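Long-range contacts in ARO (armadillo repeats only protein) (Plasmodium falciparum Santa Lucia, PDB 5EWP), which probably takes part in translocating rhoptries and attaching them to the apical pole of the parasite, acting as a protein-binding scaffold of armadillo repeats: residues A67-S71 with V108-L113; I172-V176 with H200-F204; L216-K220 with L247-T251. One frame throughout, in Å; residues are numbered along the deposited sequence.

Contact 1 of 3, residues A67-S71 with V108-L113; sequences AILAS and VALSFL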
loop_
_atom_site.group_PDB
_atom_site.type_symbol
_atom_site.label_atom_id
_atom_site.label_comp_id
_atom_site.label_asym_id
_atom_site.label_seq_id
_atom_site.Cartn_x
_atom_site.Cartn_y
_atom_site.Cartn_z
ATOM N N ALA A 67 -2.120 0.921 12.736
ATOM C CA ALA A 67 -1.210 0.229 11.828
ATOM C C ALA A 67 -0.330 -0.772 12.585
ATOM O O ALA A 67 -0.052 -1.870 12.104
ATOM C CB ALA A 67 -0.353 1.226 11.076
ATOM N N ILE A 68 0.110 -0.379 13.773
ATOM C CA ILE A 68 0.921 -1.257 14.605
ATOM C C ILE A 68 0.131 -2.495 14.994
ATOM O O ILE A 68 0.631 -3.620 14.889
ATOM C CB ILE A 68 1.438 -0.496 15.856
ATOM C CG1 ILE A 68 2.479 0.527 15.413
ATOM C CG2 ILE A 68 2.035 -1.463 16.861
ATOM C CD1 ILE A 68 2.876 1.536 16.509
ATOM N N LEU A 69 -1.120 -2.303 15.393
ATOM C CA LEU A 69 -1.959 -3.440 15.740
ATOM C C LEU A 69 -2.175 -4.335 14.525
ATOM O O LEU A 69 -2.138 -5.570 14.637
ATOM C CB LEU A 69 -3.293 -2.974 16.315
ATOM C CG LEU A 69 -3.223 -2.208 17.639
ATOM C CD1 LEU A 69 -4.611 -1.764 18.086
ATOM C CD2 LEU A 69 -2.539 -3.057 18.708
ATOM N N ALA A 70 -2.399 -3.722 13.366
ATOM C CA ALA A 70 -2.593 -4.494 12.129
ATOM C C ALA A 70 -1.336 -5.271 11.718
ATOM O O ALA A 70 -1.414 -6.251 10.975
ATOM C CB ALA A 70 -3.036 -3.573 10.985
ATOM N N SER A 71 -0.179 -4.849 12.205
ATOM C CA SER A 71 1.074 -5.466 11.783
ATOM C C SER A 71 1.466 -6.629 12.698
ATOM O O SER A 71 2.453 -7.315 12.442
ATOM C CB SER A 71 2.193 -4.431 11.739
ATOM O OG SER A 71 2.595 -4.086 13.046
ATOM N N VAL A 108 0.297 2.949 5.351
ATOM C CA VAL A 108 0.876 1.868 6.151
ATOM C C VAL A 108 -0.221 0.971 6.755
ATOM O O VAL A 108 -0.146 -0.266 6.636
ATOM C CB VAL A 108 1.776 2.418 7.275
ATOM C CG1 VAL A 108 2.223 1.276 8.205
ATOM C CG2 VAL A 108 2.978 3.147 6.661
ATOM N N ALA A 109 -1.245 1.576 7.358
ATOM C CA ALA A 109 -2.343 0.790 7.959
ATOM C C ALA A 109 -3.027 -0.087 6.920
ATOM O O ALA A 109 -3.227 -1.283 7.141
ATOM C CB ALA A 109 -3.387 1.692 8.618
ATOM N N LEU A 110 -3.398 0.516 5.801
ATOM C CA LEU A 110 -4.118 -0.227 4.758
ATOM C C LEU A 110 -3.259 -1.331 4.169
ATOM O O LEU A 110 -3.764 -2.403 3.835
ATOM C CB LEU A 110 -4.604 0.726 3.657
ATOM C CG LEU A 110 -5.742 1.665 4.089
ATOM C CD1 LEU A 110 -5.929 2.761 3.072
ATOM C CD2 LEU A 110 -7.064 0.896 4.261
ATOM N N SER A 111 -1.956 -1.098 4.046
ATOM C CA SER A 111 -1.111 -2.135 3.464
ATOM C C SER A 111 -1.069 -3.361 4.375
ATOM O O SER A 111 -1.176 -4.484 3.891
ATOM C CB SER A 111 0.302 -1.616 3.181
ATOM O OG SER A 111 0.987 -1.278 4.369
ATOM N N PHE A 112 -0.952 -3.165 5.689
ATOM C CA PHE A 112 -1.018 -4.307 6.605
ATOM C C PHE A 112 -2.404 -4.948 6.656
ATOM O O PHE A 112 -2.523 -6.171 6.776
ATOM C CB PHE A 112 -0.613 -3.903 8.017
ATOM C CG PHE A 112 0.872 -3.762 8.184
ATOM C CD1 PHE A 112 1.707 -4.861 8.006
ATOM C CD2 PHE A 112 1.430 -2.542 8.507
ATOM C CE1 PHE A 112 3.082 -4.736 8.148
ATOM C CE2 PHE A 112 2.808 -2.410 8.665
ATOM C CZ PHE A 112 3.628 -3.509 8.475
ATOM N N LEU A 113 -3.447 -4.127 6.598
ATOM C CA LEU A 113 -4.809 -4.653 6.671
ATOM C C LEU A 113 -5.139 -5.502 5.455
ATOM O O LEU A 113 -6.050 -6.344 5.504
ATOM C CB LEU A 113 -5.823 -3.516 6.799
ATOM C CG LEU A 113 -5.815 -2.794 8.153
ATOM C CD1 LEU A 113 -6.658 -1.562 8.011
ATOM C CD2 LEU A 113 -6.379 -3.714 9.221
#
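Close helix-to-helix packing joins the C-terminal ends of two long helices, 58-70 and 100-113, which correspond to the third helices of successive armadillo repeats. Such helices stand next to one another along the concave face of an armadillo superhelix, and here two alanines let them come very near: the CA atoms of Ala67 and Ala109 are 4.1 Å apart, with Ala67 CB 3.9 Å from Ala109 CB and also 3.9 Å from Val108 CG1. One turn further on, Ala70 CB fits between Phe112 and Leu113, 3.8 Å from Phe112 CB and 3.8 Å from Leu113 CD2. Next in the chain, Ser71 sets its CB over one face of the Phe112 ring, 3.5 Å from the centroid and almost on the ring normal, a CH-pi contact. The p rotamer of Ser71 turns OG back to Ile68 O, a hydrogen bond of 2.7 Å, so the methylene rather than the hydroxyl meets the ring. No hydrogen bond crosses the interface. Behind it, Ile82 of helix 77-84 touches both Ala70 and Leu113, and Phe91 of helix 87-95 packs on Ala109 and Leu113, so the first two helices of the repeat that ends in 100-113 back the pair.

Contact 2 of 3, residues I172-V176 with H200-F204; sequences ITQLV and HLEDF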
loop_
_atom_site.group_PDB
_atom_site.type_symbol
_atom_site.label_atom_id
_atom_site.label_comp_id
_atom_site.label_asym_id
_atom_site.label_seq_id
_atom_site.Cartn_x
_atom_site.Cartn_y
_atom_site.Cartn_z
ATOM N N ILE A 172 -2.085 0.112 -14.332
ATOM C CA ILE A 172 -1.031 -0.613 -15.033
ATOM C C ILE A 172 0.099 0.338 -15.452
ATOM O O ILE A 172 1.280 -0.014 -15.379
ATOM C CB ILE A 172 -1.595 -1.374 -16.245
ATOM C CG1 ILE A 172 -2.439 -2.556 -15.753
ATOM C CG2 ILE A 172 -0.475 -1.888 -17.139
ATOM C CD1 ILE A 172 -1.646 -3.543 -14.913
ATOM N N THR A 173 -0.263 1.542 -15.875
ATOM C CA THR A 173 0.738 2.565 -16.152
ATOM C C THR A 173 1.678 2.761 -14.960
ATOM O O THR A 173 2.897 2.731 -15.115
ATOM C CB THR A 173 0.086 3.907 -16.507
ATOM O OG1 THR A 173 -0.853 3.712 -17.574
ATOM C CG2 THR A 173 1.152 4.922 -16.931
ATOM N N GLN A 174 1.112 2.922 -13.767
ATOM C CA GLN A 174 1.937 3.156 -12.591
ATOM C C GLN A 174 2.773 1.929 -12.232
ATOM O O GLN A 174 3.943 2.060 -11.878
ATOM C CB GLN A 174 1.077 3.580 -11.406
ATOM C CG GLN A 174 0.382 4.890 -11.617
ATOM C CD GLN A 174 1.315 5.948 -12.171
ATOM O OE1 GLN A 174 2.408 6.164 -11.651
ATOM N NE2 GLN A 174 0.893 6.596 -13.248
ATOM N N LEU A 175 2.186 0.732 -12.322
ATOM C CA LEU A 175 2.950 -0.475 -12.032
ATOM C C LEU A 175 4.127 -0.653 -12.950
ATOM O O LEU A 175 5.222 -1.023 -12.520
ATOM C CB LEU A 175 2.086 -1.735 -12.144
ATOM C CG LEU A 175 1.331 -2.260 -10.950
ATOM C CD1 LEU A 175 0.716 -3.625 -11.330
ATOM C CD2 LEU A 175 2.302 -2.379 -9.774
ATOM N N VAL A 176 3.882 -0.429 -14.236
ATOM C CA VAL A 176 4.919 -0.601 -15.233
ATOM C C VAL A 176 6.029 0.408 -14.968
ATOM O O VAL A 176 7.208 0.093 -15.101
ATOM C CB VAL A 176 4.352 -0.472 -16.666
ATOM C CG1 VAL A 176 5.474 -0.354 -17.686
ATOM C CG2 VAL A 176 3.476 -1.676 -16.986
ATOM N N HIS A 200 3.690 -8.380 -9.381
ATOM C CA HIS A 200 2.367 -7.770 -9.417
ATOM C C HIS A 200 1.756 -7.861 -10.820
ATOM O O HIS A 200 0.572 -8.155 -10.972
ATOM C CB HIS A 200 2.428 -6.302 -8.964
ATOM C CG HIS A 200 2.887 -6.112 -7.549
ATOM N ND1 HIS A 200 2.747 -7.083 -6.577
ATOM C CD2 HIS A 200 3.495 -5.058 -6.943
ATOM C CE1 HIS A 200 3.235 -6.631 -5.433
ATOM N NE2 HIS A 200 3.701 -5.408 -5.630
ATOM N N LEU A 201 2.565 -7.584 -11.840
ATOM C CA LEU A 201 2.095 -7.638 -13.216
ATOM C C LEU A 201 1.667 -9.052 -13.609
ATOM O O LEU A 201 0.636 -9.234 -14.251
ATOM C CB LEU A 201 3.179 -7.119 -14.162
ATOM C CG LEU A 201 3.392 -5.605 -14.072
ATOM C CD1 LEU A 201 4.696 -5.192 -14.764
ATOM C CD2 LEU A 201 2.194 -4.860 -14.661
ATOM N N GLU A 202 2.444 -10.047 -13.196
ATOM C CA GLU A 202 2.060 -11.432 -13.425
ATOM C C GLU A 202 0.719 -11.743 -12.761
ATOM O O GLU A 202 -0.145 -12.386 -13.369
ATOM C CB GLU A 202 3.141 -12.384 -12.908
ATOM C CG GLU A 202 4.415 -12.380 -13.738
ATOM C CD GLU A 202 5.425 -13.411 -13.265
ATOM O OE1 GLU A 202 5.489 -13.664 -12.042
ATOM O OE2 GLU A 202 6.157 -13.965 -14.116
ATOM N N ASP A 203 0.543 -11.281 -11.523
ATOM C CA ASP A 203 -0.691 -11.538 -10.786
ATOM C C ASP A 203 -1.897 -10.860 -11.415
ATOM O O ASP A 203 -3.030 -11.330 -11.278
ATOM C CB ASP A 203 -0.536 -11.103 -9.323
ATOM C CG ASP A 203 0.400 -12.019 -8.552
ATOM O OD1 ASP A 203 0.779 -13.077 -9.110
ATOM O OD2 ASP A 203 0.747 -11.708 -7.397
ATOM N N PHE A 204 -1.647 -9.754 -12.101
ATOM C CA PHE A 204 -2.678 -9.070 -12.869
ATOM C C PHE A 204 -3.070 -9.903 -14.093
ATOM O O PHE A 204 -4.248 -10.073 -14.388
ATOM C CB PHE A 204 -2.183 -7.688 -13.321
ATOM C CG PHE A 204 -3.207 -6.886 -14.072
ATOM C CD1 PHE A 204 -4.186 -6.186 -13.392
ATOM C CD2 PHE A 204 -3.175 -6.814 -15.454
ATOM C CE1 PHE A 204 -5.140 -5.435 -14.075
ATOM C CE2 PHE A 204 -4.108 -6.058 -16.148
ATOM C CZ PHE A 204 -5.100 -5.369 -15.463
#
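Ile172 lays its CD1 methyl over one face of the Phe204 ring, 3.6 Å from the ring centroid and 9° off the normal, a well-centred CH-pi contact. The same methyl reaches Leu201 CD2 at 4.1 Å, so Ile172 spans residues about one turn apart on helix 192-205. Leu201 and Leu175 give up the largest areas here, about 70 Å² each. Although the CA-to-CB bond of Leu201 runs sideways, the side chain bends over so that CD2 reaches the facing helix: Leu201 CD2 lies 3.8 Å from Leu175 CD1 and 4.1 Å from Val176 CG2. Leu175 also packs its CD1 against His200 CB at 4.0 Å, while its CD2 sits at the edge of the imidazole. In armadillo terms, 171-177 and 192-205 are the second and third helices of one repeat, and they run roughly antiparallel: the two segments are inclined at 147°, with their axes 11.0 Å apart at closest approach. That spacing is bridged by branched and aromatic side chains, without a hydrogen bond between the segments. Phe166 of helix 160-168, the first helix of the repeat, touches Ile172, Leu175 and Phe204 and so closes the three-helix core. At the adjoining repeats, Ala149 of helix 142-156 packs on Leu175 and His200, and Leu246 of helix 237-250 packs on Leu201.

Contact 3 of 3, residues L216-K220 with L247-T251; sequences LEAVK and LLRLT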
loop_
_atom_site.group_PDB
_atom_site.type_symbol
_atom_site.label_atom_id
_atom_site.label_comp_id
_atom_site.label_asym_id
_atom_site.label_seq_id
_atom_site.Cartn_x
_atom_site.Cartn_y
_atom_site.Cartn_z
ATOM N N LEU A 216 -3.462 -9.633 -20.508
ATOM C CA LEU A 216 -2.209 -9.839 -21.229
ATOM C C LEU A 216 -1.982 -8.681 -22.197
ATOM O O LEU A 216 -0.897 -8.101 -22.249
ATOM C CB LEU A 216 -2.211 -11.167 -21.987
ATOM C CG LEU A 216 -0.904 -11.419 -22.747
ATOM C CD1 LEU A 216 0.236 -11.720 -21.778
ATOM C CD2 LEU A 216 -1.079 -12.550 -23.749
ATOM N N GLU A 217 -3.031 -8.312 -22.924
ATOM C CA GLU A 217 -2.930 -7.252 -23.919
ATOM C C GLU A 217 -2.717 -5.900 -23.253
ATOM O O GLU A 217 -2.000 -5.044 -23.775
ATOM C CB GLU A 217 -4.185 -7.209 -24.790
ATOM N N ALA A 218 -3.343 -5.708 -22.097
ATOM C CA ALA A 218 -3.175 -4.469 -21.342
ATOM C C ALA A 218 -1.713 -4.239 -20.988
ATOM O O ALA A 218 -1.185 -3.132 -21.147
ATOM C CB ALA A 218 -4.030 -4.492 -20.080
ATOM N N VAL A 219 -1.052 -5.288 -20.512
ATOM C CA VAL A 219 0.336 -5.147 -20.103
ATOM C C VAL A 219 1.249 -4.997 -21.330
ATOM O O VAL A 219 2.262 -4.304 -21.281
ATOM C CB VAL A 219 0.772 -6.340 -19.235
ATOM C CG1 VAL A 219 2.235 -6.220 -18.835
ATOM C CG2 VAL A 219 -0.115 -6.430 -17.990
ATOM N N LYS A 220 0.865 -5.620 -22.440
ATOM C CA LYS A 220 1.602 -5.450 -23.690
ATOM C C LYS A 220 1.520 -4.006 -24.161
ATOM O O LYS A 220 2.501 -3.444 -24.648
ATOM C CB LYS A 220 1.066 -6.385 -24.776
ATOM C CG LYS A 220 1.511 -7.825 -24.635
ATOM C CD LYS A 220 0.913 -8.691 -25.743
ATOM C CE LYS A 220 1.416 -10.122 -25.662
ATOM N NZ LYS A 220 0.876 -10.978 -26.760
ATOM N N LEU A 247 9.009 -11.216 -19.580
ATOM C CA LEU A 247 9.309 -10.726 -20.922
ATOM C C LEU A 247 8.869 -11.733 -21.981
ATOM O O LEU A 247 8.165 -11.382 -22.929
ATOM C CB LEU A 247 10.803 -10.433 -21.061
ATOM C CG LEU A 247 11.259 -9.634 -22.280
ATOM C CD1 LEU A 247 10.432 -8.372 -22.450
ATOM C CD2 LEU A 247 12.734 -9.303 -22.162
ATOM N N LEU A 248 9.269 -12.989 -21.793
ATOM C CA LEU A 248 8.885 -14.078 -22.687
ATOM C C LEU A 248 7.372 -14.184 -22.848
ATOM O O LEU A 248 6.876 -14.496 -23.930
ATOM C CB LEU A 248 9.440 -15.411 -22.179
ATOM C CG LEU A 248 10.963 -15.554 -22.115
ATOM C CD1 LEU A 248 11.354 -16.935 -21.597
ATOM C CD2 LEU A 248 11.594 -15.274 -23.471
ATOM N N ARG A 249 6.640 -13.941 -21.764
ATOM C CA ARG A 249 5.189 -14.034 -21.794
ATOM C C ARG A 249 4.571 -12.959 -22.678
ATOM O O ARG A 249 3.562 -13.193 -23.345
ATOM C CB ARG A 249 4.618 -13.937 -20.374
ATOM C CG ARG A 249 3.157 -14.296 -20.280
ATOM C CD ARG A 249 2.579 -14.038 -18.894
ATOM N NE ARG A 249 3.068 -14.967 -17.874
ATOM C CZ ARG A 249 2.589 -16.195 -17.679
ATOM N NH1 ARG A 249 1.633 -16.670 -18.465
ATOM N NH2 ARG A 249 3.088 -16.963 -16.719
ATOM N N LEU A 250 5.181 -11.778 -22.668
ATOM C CA LEU A 250 4.653 -10.624 -23.388
ATOM C C LEU A 250 5.133 -10.569 -24.829
ATOM O O LEU A 250 4.534 -9.889 -25.660
ATOM C CB LEU A 250 5.053 -9.327 -22.675
ATOM C CG LEU A 250 4.572 -9.159 -21.233
ATOM C CD1 LEU A 250 5.230 -7.935 -20.597
ATOM C CD2 LEU A 250 3.058 -9.043 -21.190
ATOM N N THR A 251 6.233 -11.257 -25.109
ATOM C CA THR A 251 6.788 -11.310 -26.463
ATOM C C THR A 251 6.173 -12.438 -27.299
ATOM O O THR A 251 6.182 -13.604 -26.901
ATOM C CB THR A 251 8.321 -11.459 -26.428
ATOM O OG1 THR A 251 8.677 -12.636 -25.692
ATOM C CG2 THR A 251 8.950 -10.253 -25.762
#
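The last armadillo repeat of the chain brings its first helix, 213-220, against the end of its third, 237-250, and Leu250 is the centre of the joint. With 93 Å² covered, it loses about twice as much surface as Leu216 or Lys220, its main partners. The CA-to-CB bond of Leu250 lies sideways, but the m,t side chain carries its tip to the opposite helix, where Leu250 CD2 is 3.9 Å from Leu216 CD1 and 3.8 Å from Val219 CG1. Leu216 CD1 also lies 4.2 Å from Arg249 CG, so it rests on the aliphatic part of that side chain; the guanidinium group turns to a salt bridge with Glu211, just before helix 213-220. Leu228 of helix 224-231 also packs on Leu250, and Ile205 at the end of the preceding repeat touches both Leu216 and Val219. Lys220, exposed to solvent, borders the contact. Its extended chain runs alongside the end of helix 237-250, with Lys220 CG 4.0 Å from Leu250 CD2. The aliphatic part, rather than the ammonium group, makes the nearest approach: Lys220 CE is 3.1 Å from Leu250 O, whereas Lys220 NZ stands 4.0 Å from the same oxygen.

How the contacts relate
Contacts 1 and 2 are buried, whereas contact 3, whose centre is about 25 Å from the centre of the chain, is partly open. Each joins a different pair of positions in the repeat: third helix to third helix between repeats in contact 1, second to third within a repeat in contact 2, first to third within the final repeat in contact 3. Alanines bring the backbones together in contact 1; larger aliphatic and aromatic groups span a wider gap in contact 2; lysine and arginine stems join the leucines at the end of the solenoid in contact 3. Contacts 2 and 3 meet directly, Phe204 CD2 lying 4.0 Å from Val219 CG2, while contact 1 touches neither.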